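Local coordinates for molybdenum-pterin-binding protein 2 (Clostridium pasteurianum, PDB 1GUT) that binds molybdate as a small hexameric molbindin of the Mop family, taking up one molybdenum per mole of protein, at residues G11-L16 and V25-A30; V21-V26 and I39-V44. All coordinates share one frame; numbering follows the deposited sequence.

Contact 1: G11-L16 and V25-A30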
loop_
_atom_site.group_PDB
_atom_site.type_symbol
_atom_site.label_atom_id
_atom_site.label_comp_id
_atom_site.label_asym_id
_atom_site.label_seq_id
_atom_site.Cartn_x
_atom_site.Cartn_y
_atom_site.Cartn_z
ATOM N N GLY A 11 -17.853 6.082 10.798
ATOM C CA GLY A 11 -18.948 5.276 10.303
ATOM C C GLY A 11 -19.406 4.255 11.299
ATOM O O GLY A 11 -18.894 4.199 12.405
ATOM N N LYS A 12 -20.379 3.457 10.887
ATOM C CA LYS A 12 -20.943 2.437 11.741
ATOM C C LYS A 12 -20.699 1.101 11.065
ATOM O O LYS A 12 -20.901 0.967 9.862
ATOM C CB LYS A 12 -22.448 2.694 11.878
ATOM C CG LYS A 12 -23.148 1.698 12.755
ATOM C CD LYS A 12 -24.610 2.126 12.967
ATOM C CE LYS A 12 -25.307 1.273 14.027
ATOM N NZ LYS A 12 -24.877 1.598 15.427
ATOM N N VAL A 13 -20.245 0.115 11.832
ATOM C CA VAL A 13 -19.993 -1.197 11.251
ATOM C C VAL A 13 -21.309 -1.836 10.830
ATOM O O VAL A 13 -22.220 -2.015 11.674
ATOM C CB VAL A 13 -19.284 -2.132 12.235
ATOM C CG1 VAL A 13 -19.123 -3.487 11.606
ATOM C CG2 VAL A 13 -17.914 -1.560 12.643
ATOM N N VAL A 14 -21.435 -2.161 9.542
ATOM C CA VAL A 14 -22.620 -2.832 9.024
ATOM C C VAL A 14 -22.328 -4.253 8.549
ATOM O O VAL A 14 -23.245 -5.015 8.216
ATOM C CB VAL A 14 -23.348 -2.035 7.915
ATOM C CG1 VAL A 14 -23.921 -0.749 8.478
ATOM C CG2 VAL A 14 -22.422 -1.737 6.708
ATOM N N GLY A 15 -21.055 -4.618 8.503
ATOM C CA GLY A 15 -20.671 -5.959 8.105
ATOM C C GLY A 15 -19.343 -6.348 8.721
ATOM O O GLY A 15 -18.435 -5.536 8.828
ATOM N N LEU A 16 -19.229 -7.611 9.105
ATOM C CA LEU A 16 -17.996 -8.152 9.674
ATOM C C LEU A 16 -17.903 -9.614 9.301
ATOM O O LEU A 16 -18.826 -10.383 9.581
ATOM C CB LEU A 16 -17.977 -7.983 11.197
ATOM C CG LEU A 16 -16.776 -8.536 11.964
ATOM C CD1 LEU A 16 -15.485 -7.865 11.526
ATOM C CD2 LEU A 16 -17.013 -8.297 13.450
ATOM N N VAL A 25 -14.190 -5.746 7.427
ATOM C CA VAL A 25 -15.071 -4.856 8.159
ATOM C C VAL A 25 -15.694 -3.880 7.161
ATOM O O VAL A 25 -14.968 -3.237 6.388
ATOM C CB VAL A 25 -14.236 -4.033 9.197
ATOM C CG1 VAL A 25 -15.157 -3.159 10.094
ATOM C CG2 VAL A 25 -13.371 -4.955 10.046
ATOM N N VAL A 26 -17.017 -3.747 7.173
ATOM C CA VAL A 26 -17.707 -2.796 6.281
ATOM C C VAL A 26 -18.355 -1.730 7.140
ATOM O O VAL A 26 -19.092 -2.048 8.085
ATOM C CB VAL A 26 -18.767 -3.507 5.399
ATOM C CG1 VAL A 26 -19.405 -2.552 4.421
ATOM C CG2 VAL A 26 -18.112 -4.669 4.633
ATOM N N LEU A 27 -18.046 -0.476 6.836
ATOM C CA LEU A 27 -18.574 0.656 7.578
ATOM C C LEU A 27 -19.462 1.504 6.691
ATOM O O LEU A 27 -19.127 1.780 5.539
ATOM C CB LEU A 27 -17.437 1.587 8.012
ATOM C CG LEU A 27 -16.262 1.149 8.859
ATOM C CD1 LEU A 27 -15.435 2.401 9.185
ATOM C CD2 LEU A 27 -16.787 0.521 10.122
ATOM N N GLU A 28 -20.574 1.947 7.238
ATOM C CA GLU A 28 -21.451 2.867 6.518
ATOM C C GLU A 28 -21.042 4.263 6.983
ATOM O O GLU A 28 -21.102 4.562 8.175
ATOM C CB GLU A 28 -22.912 2.621 6.910
ATOM C CG GLU A 28 -23.884 3.676 6.398
ATOM C CD GLU A 28 -25.171 3.758 7.227
ATOM O OE1 GLU A 28 -25.444 2.881 8.095
ATOM O OE2 GLU A 28 -25.924 4.723 7.007
ATOM N N ILE A 29 -20.617 5.116 6.061
ATOM C CA ILE A 29 -20.187 6.450 6.467
ATOM C C ILE A 29 -21.278 7.459 6.147
ATOM O O ILE A 29 -22.329 7.072 5.631
ATOM C CB ILE A 29 -18.803 6.793 5.857
ATOM C CG1 ILE A 29 -18.874 6.833 4.340
ATOM C CG2 ILE A 29 -17.751 5.756 6.314
ATOM C CD1 ILE A 29 -17.596 7.393 3.715
ATOM N N ALA A 30 -21.036 8.725 6.496
ATOM C CA ALA A 30 -22.000 9.807 6.300
ATOM C C ALA A 30 -22.507 9.793 4.892
ATOM O O ALA A 30 -21.737 9.705 3.939
ATOM C CB ALA A 30 -21.392 11.161 6.648
#

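Contact 2: V21-V26 and I39-V44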
loop_
_atom_site.group_PDB
_atom_site.type_symbol
_atom_site.label_atom_id
_atom_site.label_comp_id
_atom_site.label_asym_id
_atom_site.label_seq_id
_atom_site.Cartn_x
_atom_site.Cartn_y
_atom_site.Cartn_z
ATOM N N VAL A 21 -6.707 -15.260 9.341
ATOM C CA VAL A 21 -5.642 -14.311 9.526
ATOM C C VAL A 21 -6.167 -12.894 9.454
ATOM O O VAL A 21 -5.695 -12.027 10.170
ATOM C CB VAL A 21 -4.534 -14.538 8.415
ATOM C CG1 VAL A 21 -3.500 -13.421 8.400
ATOM C CG2 VAL A 21 -3.892 -15.921 8.549
ATOM N N THR A 22 -7.177 -12.672 8.625
ATOM C CA THR A 22 -7.700 -11.327 8.453
ATOM C C THR A 22 -9.196 -11.318 8.683
ATOM O O THR A 22 -9.814 -12.350 8.954
ATOM C CB THR A 22 -7.453 -10.821 7.018
ATOM O OG1 THR A 22 -8.106 -11.704 6.091
ATOM C CG2 THR A 22 -5.964 -10.899 6.651
ATOM N N ALA A 23 -9.750 -10.120 8.629
ATOM C CA ALA A 23 -11.182 -9.913 8.783
ATOM C C ALA A 23 -11.578 -8.751 7.917
ATOM O O ALA A 23 -10.825 -7.802 7.758
ATOM C CB ALA A 23 -11.544 -9.604 10.243
ATOM N N GLU A 24 -12.783 -8.842 7.378
ATOM C CA GLU A 24 -13.348 -7.818 6.523
ATOM C C GLU A 24 -14.379 -7.049 7.325
ATOM O O GLU A 24 -15.322 -7.624 7.856
ATOM C CB GLU A 24 -13.991 -8.446 5.287
ATOM C CG GLU A 24 -14.532 -7.396 4.306
ATOM C CD GLU A 24 -15.302 -8.024 3.166
ATOM O OE1 GLU A 24 -14.836 -9.036 2.639
ATOM O OE2 GLU A 24 -16.374 -7.512 2.789
ATOM N N VAL A 25 -14.190 -5.746 7.427
ATOM C CA VAL A 25 -15.071 -4.856 8.159
ATOM C C VAL A 25 -15.694 -3.880 7.161
ATOM O O VAL A 25 -14.968 -3.237 6.388
ATOM C CB VAL A 25 -14.236 -4.033 9.197
ATOM C CG1 VAL A 25 -15.157 -3.159 10.094
ATOM C CG2 VAL A 25 -13.371 -4.955 10.046
ATOM N N VAL A 26 -17.017 -3.747 7.173
ATOM C CA VAL A 26 -17.707 -2.796 6.281
ATOM C C VAL A 26 -18.355 -1.730 7.140
ATOM O O VAL A 26 -19.092 -2.048 8.085
ATOM C CB VAL A 26 -18.767 -3.507 5.399
ATOM C CG1 VAL A 26 -19.405 -2.552 4.421
ATOM C CG2 VAL A 26 -18.112 -4.669 4.633
ATOM N N ILE A 39 -8.410 -6.033 7.753
ATOM C CA ILE A 39 -7.416 -5.890 8.810
ATOM C C ILE A 39 -7.106 -7.247 9.406
ATOM O O ILE A 39 -7.704 -8.250 9.020
ATOM C CB ILE A 39 -7.912 -4.930 9.929
ATOM C CG1 ILE A 39 -9.233 -5.431 10.508
ATOM C CG2 ILE A 39 -8.061 -3.513 9.409
ATOM C CD1 ILE A 39 -9.772 -4.618 11.700
ATOM N N SER A 40 -6.144 -7.301 10.314
ATOM C CA SER A 40 -5.852 -8.582 10.930
ATOM C C SER A 40 -6.949 -9.005 11.886
ATOM O O SER A 40 -7.611 -8.169 12.495
ATOM C CB SER A 40 -4.519 -8.551 11.680
ATOM O OG SER A 40 -4.639 -7.826 12.897
ATOM N N LEU A 41 -7.129 -10.306 12.035
ATOM C CA LEU A 41 -8.121 -10.817 12.971
ATOM C C LEU A 41 -7.728 -10.400 14.389
ATOM O O LEU A 41 -8.584 -10.075 15.213
ATOM C CB LEU A 41 -8.210 -12.339 12.856
ATOM C CG LEU A 41 -9.233 -13.014 13.768
ATOM C CD1 LEU A 41 -10.665 -12.656 13.310
ATOM C CD2 LEU A 41 -9.041 -14.517 13.750
ATOM N N ASP A 42 -6.432 -10.370 14.674
ATOM C CA ASP A 42 -5.981 -9.952 15.994
ATOM C C ASP A 42 -6.503 -8.562 16.338
ATOM O O ASP A 42 -6.889 -8.300 17.468
ATOM C CB ASP A 42 -4.445 -9.910 16.035
ATOM C CG ASP A 42 -3.801 -11.280 15.989
ATOM O OD1 ASP A 42 -4.461 -12.280 16.346
ATOM O OD2 ASP A 42 -2.616 -11.445 15.614
ATOM N N SER A 43 -6.530 -7.662 15.356
ATOM C CA SER A 43 -6.993 -6.309 15.625
ATOM C C SER A 43 -8.480 -6.255 15.880
ATOM O O SER A 43 -8.956 -5.404 16.631
ATOM C CB SER A 43 -6.655 -5.364 14.469
ATOM O OG SER A 43 -5.262 -5.217 14.358
ATOM N N VAL A 44 -9.235 -7.096 15.195
ATOM C CA VAL A 44 -10.664 -7.112 15.422
ATOM C C VAL A 44 -10.920 -7.420 16.869
ATOM O O VAL A 44 -11.723 -6.750 17.525
ATOM C CB VAL A 44 -11.357 -8.137 14.518
ATOM C CG1 VAL A 44 -12.754 -8.492 15.060
ATOM C CG2 VAL A 44 -11.426 -7.601 13.127
HETATM O O HOH W 1 -4.668 -12.186 12.903
#

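Contact 1: G11-L16 and V25-A30
Val26 O is the pivot of this antiparallel pairing, gripped by two backbone N-H groups at once: Val14 N at 2.8 Å, and Gly15 N at 3.3 Å from Val26 O, the longer bond lying on a lone pair. Two consecutive residues thus face one, a classic beta bulge, made possible by the turned-in backbone of Val14 (psi -8°). Beyond it, Val26 N returns a nearly straight bond (171°) to Gly15 O, although the donor stands above that carbonyl plane. On the other flank Lys12 and Glu28 form a hydrogen-bonded pair, with Glu28 N 2.8 Å from Lys12 O.

The bulge sets Val14 beside the ladder. With chi1 -66° placing CG1 anti to the carbonyl carbon, CG2 takes the crowded position between N and carbonyl carbon and leans on Val26 CG1 at 3.9 Å, while the side chains of Val14 and Glu28 cross at about a right angle, CG1 on CB. Val13, Leu16, Val25 and Leu27 occupy the face opposite Val26 and Glu28. There Val13 CG2 presses tightly on Leu27 CD2 at 3.5 Å and touches Val25 CG1, and Leu16 runs alongside Val25, its CD1 on CG2.

The two strands form a beta hairpin within the TOBE domain. Strand 54-58 flanks 8-18, bringing Leu55 to Val13; strand 34-40 flanks 22-29, and Ile66 of a second subunit packs on Leu27.

Contact 2: V21-V26 and I39-V44
Ile39 opens the second segment as the hydrogen-bonded partner of Ala23. Ile39 N reaches Ala23 O at 3.0 Å, and Ala23 N reaches Ile39 O at 2.8 Å, each donor nearly along the axis of the carbonyl it meets. The same Ile39 O lies 3.3 Å from Thr22 CB. Ile39 holds CG1 in the crowded position between N and carbonyl carbon (chi1 57°), from where CD1 crosses obliquely onto Val25 CG2 at 4.0 Å.

Ser40 faces Thr22 as a non-hydrogen-bonded pair whose side chains diverge. It is also the N-cap of helix 41-47: its OG, swung between N and carbonyl carbon (chi1 74°), accepts from Ser43 N at 3.1 Å.

Leu41 continues the ladder into the first turn. Its N-H points almost straight (169°) at Val21 O, 2.9 Å away, but from above the carbonyl plane. A water donates to the same Val21 O and accepts from the next amide, Asp42 N, so the carbonyl just before strand 22-29 serves two successive N-H groups of the helix start, one directly and one through water. Leu41 CB rests above Val21 O, and CD1 is loosely near Ala23 CB. One turn on, Val44 directs CG2, anti to its carbonyl carbon, onto Ala23 CB, the tightest apolar touch here at 3.5 Å.

Strand 22-29 thereby pairs with the end of strand 34-40 and receives the helix that follows without a break. Lys18 of strand 8-18 lies against Leu41 and Val44, and Val49 reaches Val25 and Val44. Thr22 and Ser40 pack on Ile38 of a third subunit, while Ser43 OG bonds to Ser4 O of a fourth.

Strand 22-29 carries both contacts: in contact 1 its later half pairs with strand 8-18, and in contact 2 its beginning pairs with 34-40, so it is the shared middle strand of two successive hairpins. The contacts have Val25 and Val26 in common, and their centres are 13 Å apart. Val25 CG2 joins them directly, meeting Leu16 in one and Ile39 in the other, while Leu16 CD1 also comes within 3.7 Å of Glu24 O. No oxyanion is bound in this apo structure; a magnesium ion lies about 11 Å from the side chain of Ile39. Both contacts also border other subunits of the hexamer.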